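Side-chain contact in TT1561 protein (Thermus thermophilus, PDB 1UF3), which is of unknown function but binds calcium ions and is probably a metal-dependent phosphoesterase of the calcineurin superfamily: residues Q167-H170 against E171-H174. Residues are numbered along the deposited sequence; the frame is centred on the assembly and turned at random.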
loop_
_atom_site.group_PDB
_atom_site.type_symbol
_atom_site.label_atom_id
_atom_site.label_comp_id
_atom_site.label_asym_id
_atom_site.label_seq_id
_atom_site.Cartn_x
_atom_site.Cartn_y
_atom_site.Cartn_z
ATOM N N GLN A 167 36.283 13.169 26.467
ATOM C CA GLN A 167 36.898 14.387 25.925
ATOM C C GLN A 167 35.910 15.158 25.034
ATOM O O GLN A 167 36.306 16.009 24.228
ATOM C CB GLN A 167 38.162 14.042 25.120
ATOM C CG GLN A 167 39.250 13.289 25.914
ATOM C CD GLN A 167 39.628 13.979 27.231
ATOM O OE1 GLN A 167 40.073 15.132 27.245
ATOM N NE2 GLN A 167 39.448 13.270 28.341
ATOM N N GLY A 168 34.623 14.854 25.190
ATOM C CA GLY A 168 33.597 15.520 24.404
ATOM C C GLY A 168 33.338 16.934 24.882
ATOM O O GLY A 168 33.865 17.371 25.905
ATOM N N SER A 169 32.500 17.655 24.153
ATOM C CA SER A 169 32.197 19.036 24.505
ATOM C C SER A 169 31.164 19.176 25.619
ATOM O O SER A 169 30.098 18.563 25.570
ATOM C CB SER A 169 31.711 19.794 23.263
ATOM O OG SER A 169 31.065 20.996 23.626
ATOM N N HIS A 170 31.489 19.983 26.622
ATOM C CA HIS A 170 30.568 20.242 27.726
ATOM C C HIS A 170 29.467 21.198 27.243
ATOM O O HIS A 170 28.324 21.160 27.722
ATOM C CB HIS A 170 31.327 20.864 28.906
ATOM C CG HIS A 170 32.241 19.901 29.602
ATOM N ND1 HIS A 170 31.820 19.085 30.630
ATOM C CD2 HIS A 170 33.535 19.579 29.371
ATOM C CE1 HIS A 170 32.814 18.298 31.002
ATOM N NE2 HIS A 170 33.867 18.576 30.252
ATOM N N GLU A 171 29.813 22.065 26.302
ATOM C CA GLU A 171 28.822 23.000 25.781
ATOM C C GLU A 171 27.730 22.253 25.018
ATOM O O GLU A 171 26.538 22.545 25.162
ATOM C CB GLU A 171 29.474 24.020 24.845
ATOM C CG GLU A 171 29.684 25.378 25.464
ATOM C CD GLU A 171 30.818 25.381 26.428
ATOM O OE1 GLU A 171 31.736 24.555 26.228
ATOM O OE2 GLU A 171 30.799 26.205 27.365
ATOM N N VAL A 172 28.137 21.300 24.192
ATOM C CA VAL A 172 27.166 20.535 23.431
ATOM C C VAL A 172 26.296 19.737 24.403
ATOM O O VAL A 172 25.080 19.638 24.227
ATOM C CB VAL A 172 27.860 19.607 22.434
ATOM C CG1 VAL A 172 26.862 18.646 21.834
ATOM C CG2 VAL A 172 28.511 20.448 21.330
ATOM N N ALA A 173 26.922 19.177 25.433
ATOM C CA ALA A 173 26.195 18.420 26.437
ATOM C C ALA A 173 25.164 19.358 27.054
ATOM O O ALA A 173 24.018 18.965 27.299
ATOM C CB ALA A 173 27.153 17.915 27.510
ATOM N N HIS A 174 25.593 20.601 27.280
ATOM C CA HIS A 174 24.756 21.634 27.875
ATOM C C HIS A 174 23.542 21.991 26.995
ATOM O O HIS A 174 22.447 22.229 27.514
ATOM C CB HIS A 174 25.613 22.872 28.172
ATOM C CG HIS A 174 24.881 23.958 28.898
ATOM N ND1 HIS A 174 24.499 25.136 28.287
ATOM C CD2 HIS A 174 24.440 24.037 30.178
ATOM C CE1 HIS A 174 23.852 25.892 29.160
ATOM N NE2 HIS A 174 23.801 25.248 30.315
#
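Ser169 is the N-cap of helix 170-179, and its side chain reaches forward to the backbone N of Val172 in the first turn. The evidence is the capping bond from Val172 N to Ser169 OG, 3.0 Å long and nearly straight, with 169° at the hydrogen. The hydroxyl can do this because OG stands anti to the backbone N of its own residue (chi1 164°), which swings it beside the carbonyl carbon and over the start of the helix. Glu171 N is also near, 3.1 Å from Ser169 OG.

Two main-chain bonds of the i to i+4 kind open the helix. Ala173 N donates to Ser169 O at 3.2 Å and His174 N to His170 O at 2.8 Å.

Van der Waals contact accompanies the capping bond: with chi1 at 170°, Val172 CG2 sits beside the backbone N that the Ser169 hydroxyl accepts from, 3.5 Å from Ser169 OG and 3.8 Å from Ser169 CB. Replacing Ser169 by an alanine would probably leave Val172 N without its capping acceptor and open a small gap beside the valine methyl.

The cap joins the helix to the loop that follows strand 151-155. Ser169 shares backbone hydrogen bonds with Met158 and Tyr160, while Val172 packs on Thr157 and Pro159; the ring of His170 stacks on Tyr160. The contact lies away from the calcium sites.

Within the same turn, the Ala173 methyl rests against both carbonyl oxygens, with CB 3.5 Å from His170 O and 3.6 Å from Ser169 O.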